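Local coordinates for protein TqaA (Penicillium aethiopicum, PDB 5DLK) that is a fungal nonribosomal peptide synthetase whose terminal condensation-like domain, the piece given here, binds a phosphopantetheine arm and probably closes the peptide into a ring, at residues Phe231-Ala239 with Asn329-Phe337; Gly307-Leu315 with Tyr357-His365. All coordinates share one frame; numbering follows the deposited sequence. Where two conformers were deposited one is given.

Contact 1 (Phe231-Ala239 with Asn329-Phe337)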
loop_
_atom_site.group_PDB
_atom_site.type_symbol
_atom_site.label_atom_id
_atom_site.label_comp_id
_atom_site.label_asym_id
_atom_site.label_seq_id
_atom_site.Cartn_x
_atom_site.Cartn_y
_atom_site.Cartn_z
ATOM N N PHE A 231 15.604 -15.477 12.520
ATOM C CA PHE A 231 14.809 -16.121 11.477
ATOM C C PHE A 231 15.277 -15.698 10.093
ATOM O O PHE A 231 15.501 -16.546 9.237
ATOM C CB PHE A 231 13.314 -15.809 11.600
ATOM C CG PHE A 231 12.540 -16.164 10.352
ATOM C CD1 PHE A 231 12.227 -15.171 9.413
ATOM C CD2 PHE A 231 12.182 -17.483 10.090
ATOM C CE1 PHE A 231 11.549 -15.489 8.236
ATOM C CE2 PHE A 231 11.492 -17.821 8.912
ATOM C CZ PHE A 231 11.173 -16.802 7.984
ATOM N N TRP A 232 15.393 -14.392 9.853
ATOM C CA TRP A 232 15.736 -13.958 8.493
ATOM C C TRP A 232 17.134 -14.432 8.105
ATOM O O TRP A 232 17.358 -14.774 6.961
ATOM C CB TRP A 232 15.611 -12.440 8.349
ATOM C CG TRP A 232 14.166 -11.988 8.227
ATOM C CD1 TRP A 232 13.412 -11.314 9.167
ATOM C CD2 TRP A 232 13.296 -12.215 7.103
ATOM N NE1 TRP A 232 12.135 -11.097 8.681
ATOM C CE2 TRP A 232 12.038 -11.640 7.422
ATOM C CE3 TRP A 232 13.465 -12.832 5.858
ATOM C CZ2 TRP A 232 10.955 -11.680 6.546
ATOM C CZ3 TRP A 232 12.384 -12.866 4.981
ATOM C CH2 TRP A 232 11.150 -12.290 5.331
ATOM N N ARG A 233 18.077 -14.455 9.055
ATOM C CA ARG A 233 19.406 -14.983 8.750
ATOM C C ARG A 233 19.336 -16.442 8.302
ATOM O O ARG A 233 20.002 -16.837 7.351
ATOM C CB ARG A 233 20.341 -14.858 9.968
ATOM C CG ARG A 233 21.685 -15.536 9.758
ATOM C CD ARG A 233 22.757 -14.965 10.680
ATOM N NE ARG A 233 23.456 -13.873 10.004
ATOM C CZ ARG A 233 23.447 -12.621 10.427
ATOM N NH1 ARG A 233 22.784 -12.318 11.532
ATOM N NH2 ARG A 233 24.094 -11.675 9.750
ATOM N N HIS A 234 18.516 -17.226 8.986
ATOM C CA HIS A 234 18.364 -18.649 8.668
ATOM C C HIS A 234 17.669 -18.813 7.301
ATOM O O HIS A 234 18.081 -19.598 6.449
ATOM C CB HIS A 234 17.558 -19.328 9.770
ATOM C CG HIS A 234 17.450 -20.812 9.629
ATOM N ND1 HIS A 234 18.474 -21.668 9.971
ATOM C CD2 HIS A 234 16.426 -21.597 9.216
ATOM C CE1 HIS A 234 18.091 -22.917 9.761
ATOM N NE2 HIS A 234 16.854 -22.901 9.298
ATOM N N TYR A 235 16.610 -18.034 7.117
ATOM C CA TYR A 235 15.789 -18.108 5.909
ATOM C C TYR A 235 16.586 -17.759 4.661
ATOM O O TYR A 235 16.389 -18.368 3.593
ATOM C CB TYR A 235 14.596 -17.146 6.074
ATOM C CG TYR A 235 13.596 -17.107 4.949
ATOM C CD1 TYR A 235 12.491 -17.955 4.948
ATOM C CD2 TYR A 235 13.728 -16.181 3.913
ATOM C CE1 TYR A 235 11.537 -17.881 3.938
ATOM C CE2 TYR A 235 12.788 -16.116 2.886
ATOM C CZ TYR A 235 11.704 -16.972 2.905
ATOM O OH TYR A 235 10.769 -16.923 1.886
ATOM N N LEU A 236 17.480 -16.773 4.794
ATOM C CA LEU A 236 18.233 -16.259 3.660
ATOM C C LEU A 236 19.632 -16.857 3.559
ATOM O O LEU A 236 20.406 -16.501 2.677
ATOM C CB LEU A 236 18.338 -14.724 3.744
ATOM C CG LEU A 236 17.017 -13.974 3.544
ATOM C CD1 LEU A 236 17.207 -12.476 3.839
ATOM C CD2 LEU A 236 16.439 -14.183 2.112
ATOM N N ASP A 237 19.943 -17.793 4.445
ATOM C CA ASP A 237 21.278 -18.366 4.470
ATOM C C ASP A 237 21.618 -19.065 3.151
ATOM O O ASP A 237 20.905 -19.977 2.717
ATOM C CB ASP A 237 21.390 -19.352 5.627
ATOM C CG ASP A 237 22.732 -20.032 5.670
ATOM O OD1 ASP A 237 23.748 -19.316 5.700
ATOM O OD2 ASP A 237 22.764 -21.279 5.658
ATOM N N GLY A 238 22.707 -18.624 2.525
ATOM C CA GLY A 238 23.136 -19.155 1.246
ATOM C C GLY A 238 22.425 -18.571 0.031
ATOM O O GLY A 238 22.733 -18.941 -1.105
ATOM N N ALA A 239 21.475 -17.662 0.243
ATOM C CA ALA A 239 20.744 -17.110 -0.904
ATOM C C ALA A 239 21.593 -16.102 -1.671
ATOM O O ALA A 239 22.400 -15.396 -1.082
ATOM C CB ALA A 239 19.434 -16.453 -0.440
ATOM N N ASN A 329 4.396 -4.243 3.921
ATOM C CA ASN A 329 5.833 -4.350 3.860
ATOM C C ASN A 329 6.233 -5.055 2.580
ATOM O O ASN A 329 5.461 -5.848 2.037
ATOM C CB ASN A 329 6.376 -5.093 5.088
ATOM C CG ASN A 329 7.800 -4.731 5.381
ATOM O OD1 ASN A 329 8.366 -3.860 4.731
ATOM N ND2 ASN A 329 8.402 -5.398 6.362
ATOM N N PHE A 330 7.424 -4.741 2.091
ATOM C CA PHE A 330 7.965 -5.403 0.904
ATOM C C PHE A 330 9.188 -6.186 1.359
ATOM O O PHE A 330 10.181 -5.586 1.773
ATOM C CB PHE A 330 8.308 -4.382 -0.153
ATOM C CG PHE A 330 7.226 -3.347 -0.321
ATOM C CD1 PHE A 330 6.021 -3.693 -0.922
ATOM C CD2 PHE A 330 7.395 -2.060 0.181
ATOM C CE1 PHE A 330 5.001 -2.747 -1.082
ATOM C CE2 PHE A 330 6.371 -1.102 0.032
ATOM C CZ PHE A 330 5.179 -1.467 -0.595
ATOM N N VAL A 331 9.078 -7.512 1.344
ATOM C CA VAL A 331 10.116 -8.362 1.962
ATOM C C VAL A 331 10.550 -9.461 0.988
ATOM O O VAL A 331 9.844 -9.749 0.004
ATOM C CB VAL A 331 9.619 -8.995 3.285
ATOM C CG1 VAL A 331 9.215 -7.905 4.317
ATOM C CG2 VAL A 331 8.480 -9.997 3.027
ATOM N N PRO A 332 11.719 -10.075 1.233
ATOM C CA PRO A 332 12.184 -11.156 0.356
ATOM C C PRO A 332 11.361 -12.426 0.468
ATOM O O PRO A 332 10.988 -12.870 1.554
ATOM C CB PRO A 332 13.618 -11.431 0.856
ATOM C CG PRO A 332 13.935 -10.303 1.813
ATOM C CD PRO A 332 12.642 -9.877 2.369
ATOM N N LEU A 333 11.096 -13.013 -0.693
ATOM C CA LEU A 333 10.502 -14.325 -0.789
ATOM C C LEU A 333 11.528 -15.192 -1.484
ATOM O O LEU A 333 11.975 -14.860 -2.583
ATOM C CB LEU A 333 9.189 -14.279 -1.594
ATOM C CG LEU A 333 8.521 -15.648 -1.756
ATOM C CD1 LEU A 333 8.148 -16.222 -0.380
ATOM C CD2 LEU A 333 7.286 -15.496 -2.655
ATOM N N ARG A 334 11.915 -16.285 -0.836
ATOM C CA ARG A 334 12.890 -17.206 -1.401
ATOM C C ARG A 334 12.220 -18.499 -1.822
ATOM O O ARG A 334 11.472 -19.098 -1.034
ATOM C CB ARG A 334 13.985 -17.510 -0.364
ATOM C CG ARG A 334 15.066 -18.448 -0.897
ATOM C CD ARG A 334 16.096 -18.727 0.197
ATOM N NE ARG A 334 17.234 -19.473 -0.333
ATOM C CZ ARG A 334 18.283 -19.817 0.404
ATOM N NH1 ARG A 334 18.321 -19.475 1.685
ATOM N NH2 ARG A 334 19.289 -20.493 -0.144
ATOM N N VAL A 335 12.498 -18.940 -3.037
ATOM C CA VAL A 335 11.959 -20.202 -3.534
ATOM C C VAL A 335 13.121 -21.058 -4.008
ATOM O O VAL A 335 13.891 -20.658 -4.888
ATOM C CB VAL A 335 10.930 -19.978 -4.666
ATOM C CG1 VAL A 335 10.411 -21.313 -5.217
ATOM C CG2 VAL A 335 9.794 -19.103 -4.157
ATOM N N THR A 336 13.231 -22.249 -3.430
ATOM C CA THR A 336 14.372 -23.112 -3.707
ATOM C C THR A 336 13.869 -24.414 -4.305
ATOM O O THR A 336 13.128 -25.159 -3.647
ATOM C CB THR A 336 15.177 -23.423 -2.455
ATOM O OG1 THR A 336 14.447 -24.360 -1.659
ATOM C CG2 THR A 336 15.427 -22.165 -1.646
ATOM N N PHE A 337 14.307 -24.681 -5.524
ATOM C CA PHE A 337 13.917 -25.878 -6.274
ATOM C C PHE A 337 14.906 -27.000 -6.029
ATOM O O PHE A 337 16.101 -26.750 -5.958
ATOM C CB PHE A 337 13.885 -25.582 -7.769
ATOM C CG PHE A 337 12.930 -24.493 -8.163
ATOM C CD1 PHE A 337 13.273 -23.149 -8.010
ATOM C CD2 PHE A 337 11.707 -24.820 -8.747
ATOM C CE1 PHE A 337 12.397 -22.144 -8.402
ATOM C CE2 PHE A 337 10.825 -23.825 -9.137
ATOM C CZ PHE A 337 11.174 -22.478 -8.967
#
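R334 reaches past Y235 to the turn that follows helix 227-235. Its strand, 329-336, is an outermost strand of a six-stranded mixed sheet. The domain is a condensation domain, with the fold of the CoA-dependent acyltransferases. CB of R334 lies 3.7 Å from CE2 of Y235. CG is anti to the backbone N (chi1 -179°), and the chain stays extended to NE, which carries the guanidinium to the turn. On the way CD passes 3.4 Å from O of Y235. CB of A239 sits over the centre of the guanidinium, 3.6 Å above its plane. NH1 bonds to O of Y235 at 2.9 Å. It also meets O of D237 at 2.8 Å, from above that carbonyl plane. Both acceptors lie close to the guanidinium plane. NH2 adds a weak bond to O of D237 and a salt bridge to D303. A leucine here would probably leave both carbonyls without these donors and D303 without its charged mate. Nearer the start of the strand, CZ3 of W232 packs 4.0 Å from CD of P332, and CD2 of L236 meets CB of P332. The OH of Y235 bonds to Q356 O and reaches the strand backbone, where it accepts N-H of R334 at 3.0 Å, almost straight (178°).

Contact 2 (Gly307-Leu315 with Tyr357-His365)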
loop_
_atom_site.group_PDB
_atom_site.type_symbol
_atom_site.label_atom_id
_atom_site.label_comp_id
_atom_site.label_asym_id
_atom_site.label_seq_id
_atom_site.Cartn_x
_atom_site.Cartn_y
_atom_site.Cartn_z
ATOM N N GLY A 307 11.032 -9.864 -4.399
ATOM C CA GLY A 307 10.259 -9.206 -3.356
ATOM C C GLY A 307 8.780 -9.526 -3.463
ATOM O O GLY A 307 8.283 -9.861 -4.550
ATOM N N HIS A 308 8.076 -9.480 -2.336
ATOM C CA HIS A 308 6.619 -9.546 -2.393
ATOM C C HIS A 308 6.021 -8.726 -1.258
ATOM O O HIS A 308 6.693 -8.410 -0.280
ATOM C CB HIS A 308 6.099 -10.999 -2.380
ATOM C CG HIS A 308 6.086 -11.651 -1.028
ATOM N ND1 HIS A 308 5.033 -12.426 -0.589
ATOM C CD2 HIS A 308 7.009 -11.676 -0.035
ATOM C CE1 HIS A 308 5.298 -12.888 0.621
ATOM N NE2 HIS A 308 6.488 -12.438 0.985
ATOM N N THR A 309 4.766 -8.334 -1.439
ATOM C CA THR A 309 4.047 -7.517 -0.474
ATOM C C THR A 309 3.326 -8.379 0.551
ATOM O O THR A 309 2.617 -9.326 0.188
ATOM C CB THR A 309 3.017 -6.613 -1.176
ATOM O OG1 THR A 309 3.676 -5.873 -2.200
ATOM C CG2 THR A 309 2.385 -5.667 -0.167
ATOM N N VAL A 310 3.555 -8.074 1.832
ATOM C CA VAL A 310 2.853 -8.710 2.934
ATOM C C VAL A 310 2.027 -7.642 3.641
ATOM O O VAL A 310 2.338 -6.449 3.543
ATOM C CB VAL A 310 3.837 -9.390 3.934
ATOM C CG1 VAL A 310 4.616 -10.535 3.194
ATOM C CG2 VAL A 310 4.799 -8.358 4.533
ATOM N N ASN A 311 0.978 -8.037 4.356
ATOM C CA ASN A 311 0.078 -7.003 4.867
ATOM C C ASN A 311 0.532 -6.398 6.202
ATOM O O ASN A 311 0.068 -5.316 6.583
ATOM C CB ASN A 311 -1.365 -7.537 4.970
ATOM C CG ASN A 311 -1.505 -8.718 5.925
ATOM O OD1 ASN A 311 -0.874 -8.774 6.983
ATOM N ND2 ASN A 311 -2.353 -9.667 5.553
ATOM N N GLY A 312 1.468 -7.060 6.885
ATOM C CA GLY A 312 2.070 -6.497 8.088
ATOM C C GLY A 312 1.133 -6.437 9.289
ATOM O O GLY A 312 1.369 -5.684 10.241
ATOM N N ARG A 313 0.077 -7.238 9.257
ATOM C CA ARG A 313 -0.930 -7.179 10.312
ATOM C C ARG A 313 -1.023 -8.489 11.066
ATOM O O ARG A 313 -2.091 -8.895 11.522
ATOM C CB ARG A 313 -2.275 -6.788 9.706
ATOM C CG ARG A 313 -2.119 -5.456 8.966
ATOM C CD ARG A 313 -3.393 -4.857 8.395
ATOM N NE ARG A 313 -4.046 -4.009 9.378
ATOM C CZ ARG A 313 -4.078 -2.676 9.379
ATOM N NH1 ARG A 313 -3.512 -1.946 8.426
ATOM N NH2 ARG A 313 -4.712 -2.077 10.360
ATOM N N ASN A 314 0.114 -9.154 11.194
ATOM C CA ASN A 314 0.152 -10.386 11.961
ATOM C C ASN A 314 0.771 -10.167 13.333
ATOM O O ASN A 314 0.928 -11.104 14.104
ATOM C CB ASN A 314 0.892 -11.466 11.171
ATOM C CG ASN A 314 0.144 -11.847 9.896
ATOM O OD1 ASN A 314 -0.789 -12.648 9.935
ATOM N ND2 ASN A 314 0.526 -11.244 8.767
ATOM N N LEU A 315 1.101 -8.921 13.642
ATOM C CA LEU A 315 1.528 -8.552 14.992
ATOM C C LEU A 315 0.386 -8.672 15.997
ATOM O O LEU A 315 -0.718 -8.190 15.751
ATOM C CB LEU A 315 2.056 -7.120 15.015
ATOM C CG LEU A 315 3.536 -6.868 14.754
ATOM C CD1 LEU A 315 3.811 -5.382 14.902
ATOM C CD2 LEU A 315 4.396 -7.659 15.722
ATOM N N TYR A 357 6.253 -18.334 2.407
ATOM C CA TYR A 357 5.554 -17.158 2.938
ATOM C C TYR A 357 5.129 -17.362 4.403
ATOM O O TYR A 357 5.351 -16.491 5.241
ATOM C CB TYR A 357 4.331 -16.853 2.061
ATOM C CG TYR A 357 3.275 -15.999 2.724
ATOM C CD1 TYR A 357 3.556 -14.692 3.122
ATOM C CD2 TYR A 357 1.989 -16.484 2.911
ATOM C CE1 TYR A 357 2.581 -13.892 3.709
ATOM C CE2 TYR A 357 1.015 -15.698 3.505
ATOM C CZ TYR A 357 1.315 -14.413 3.903
ATOM O OH TYR A 357 0.336 -13.634 4.486
ATOM N N THR A 358 4.519 -18.505 4.708
ATOM C CA THR A 358 3.907 -18.661 6.035
ATOM C C THR A 358 4.955 -18.784 7.127
ATOM O O THR A 358 4.695 -18.389 8.279
ATOM C CB THR A 358 2.932 -19.864 6.091
ATOM O OG1 THR A 358 3.615 -21.087 5.830
ATOM C CG2 THR A 358 1.804 -19.686 5.076
ATOM N N ARG A 359 6.142 -19.281 6.775
ATOM C CA ARG A 359 7.268 -19.330 7.741
ATOM C C ARG A 359 7.588 -17.942 8.324
ATOM O O ARG A 359 8.065 -17.804 9.468
ATOM C CB ARG A 359 8.533 -19.874 7.064
ATOM C CG ARG A 359 8.590 -21.372 6.826
ATOM C CD ARG A 359 9.840 -21.726 5.999
ATOM N NE ARG A 359 11.067 -21.457 6.764
ATOM C CZ ARG A 359 12.292 -21.345 6.249
ATOM N NH1 ARG A 359 12.498 -21.476 4.942
ATOM N NH2 ARG A 359 13.331 -21.106 7.068
ATOM N N ALA A 360 7.358 -16.911 7.519
ATOM C CA ALA A 360 7.815 -15.577 7.881
ATOM C C ALA A 360 6.743 -14.707 8.558
ATOM O O ALA A 360 7.007 -13.556 8.867
ATOM C CB ALA A 360 8.348 -14.856 6.637
ATOM N N LEU A 361 5.547 -15.247 8.770
ATOM C CA LEU A 361 4.424 -14.429 9.237
ATOM C C LEU A 361 4.720 -13.635 10.506
ATOM O O LEU A 361 4.406 -12.447 10.571
ATOM C CB LEU A 361 3.194 -15.297 9.464
ATOM C CG LEU A 361 2.442 -15.652 8.186
ATOM C CD1 LEU A 361 1.445 -16.774 8.456
ATOM C CD2 LEU A 361 1.753 -14.407 7.616
ATOM N N SER A 362 5.335 -14.276 11.503
ATOM C CA SER A 362 5.620 -13.577 12.756
ATOM C C SER A 362 6.855 -12.676 12.650
ATOM O O SER A 362 7.209 -11.979 13.612
ATOM C CB SER A 362 5.779 -14.579 13.916
ATOM O OG SER A 362 6.862 -15.465 13.720
ATOM N N HIS A 363 7.475 -12.643 11.473
ATOM C CA HIS A 363 8.730 -11.913 11.291
ATOM C C HIS A 363 8.671 -10.878 10.170
ATOM O O HIS A 363 9.660 -10.199 9.890
ATOM C CB HIS A 363 9.858 -12.911 11.004
ATOM C CG HIS A 363 9.914 -14.042 11.988
ATOM N ND1 HIS A 363 10.179 -13.849 13.326
ATOM C CD2 HIS A 363 9.753 -15.377 11.822
ATOM C CE1 HIS A 363 10.168 -15.017 13.948
ATOM N NE2 HIS A 363 9.915 -15.964 13.056
ATOM N N GLU A 364 7.509 -10.761 9.540
ATOM C CA GLU A 364 7.387 -10.031 8.278
ATOM C C GLU A 364 7.260 -8.507 8.441
ATOM O O GLU A 364 7.234 -7.768 7.450
ATOM C CB GLU A 364 6.167 -10.554 7.514
ATOM C CG GLU A 364 4.873 -10.126 8.184
ATOM C CD GLU A 364 3.615 -10.515 7.431
ATOM O OE1 GLU A 364 3.637 -11.485 6.626
ATOM O OE2 GLU A 364 2.584 -9.841 7.677
ATOM N N HIS A 365 7.184 -8.049 9.690
ATOM C CA HIS A 365 6.867 -6.666 10.013
ATOM C C HIS A 365 8.069 -5.732 10.155
ATOM O O HIS A 365 7.905 -4.509 10.288
ATOM C CB HIS A 365 6.082 -6.645 11.327
ATOM C CG HIS A 365 6.845 -7.239 12.466
ATOM N ND1 HIS A 365 6.846 -8.593 12.733
ATOM C CD2 HIS A 365 7.666 -6.669 13.383
ATOM C CE1 HIS A 365 7.630 -8.830 13.772
ATOM N NE2 HIS A 365 8.138 -7.678 14.186
HETATM O O HOH W 1 1.208 -11.296 5.655
HETATM O O HOH W 2 4.164 -11.029 14.720
#
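E364 packs its side chain against V310 at the end of strand 303-310. This strand belongs to the six-stranded mixed sheet of the condensation domain. Past it the chain turns through N311 to L315, facing the chain after helix 346-358. N311 and Y357 both belong to the phosphopantetheine site, which holds no arm in this model.

The tight part is around the carboxylate of E364. CG of E364 lies between the backbone N and the carbonyl carbon (chi1 71°), and beyond CG the chain is extended. This brings OE1 to 3.4 Å from CB of V310, while CG2 of V310 rests against the aliphatic part of E364. The other branch of V310, CG1, lies 4.0 Å from CE1 of Y357, at the edge of its ring. OE2 of E364 accepts from two donors. ND2 of N314 comes from above the carboxylate plane at 2.7 Å, and the backbone N of G312 makes a weak bond. The turn is also braced from within. OD1 of N311 accepts from N of R313 at 2.9 Å, an Asx turn. Close by, CD2 of L315 stands over the face of H365, 3.9 Å from the ring centroid, a CH-pi contact only 5° off the normal.

The more open side, where N314 and S362 are exposed, is bridged by two waters. Water 1 donates to OE1 of E364 at 2.6 Å. It also bonds to OH of Y357 and weakly accepts from ND2 of N314. It thus ties a phosphopantetheine-site tyrosine to the buried glutamate. Water 2 bridges O of N314 and, weakly, O of S362. The amide of N314 also touches L361, with ND2 of N314 3.6 Å from CD2 of L361.

The centres of contact 1 and contact 2 are about 12 Å apart, on the same side of the chain's centre. Their segments alternate along the chain: 231-239, 307-315, 329-337, 357-365. Strands 303-310 and 329-336 are antiparallel neighbours in the same sheet, and helix 346-358 follows the second of them. The chain around H363 and E364, in contact 2, touches contact 1. H363 O probably accepts from W232 NE1, E364 O probably accepts from N329 ND2, and the H363 ring stacks on F231. Helix 227-235 is thus tied to a segment whose E364 lies beside two phosphopantetheine-site residues, N311 and Y357. L333 of contact 1 also lies about 5 Å from Y357, between side chains.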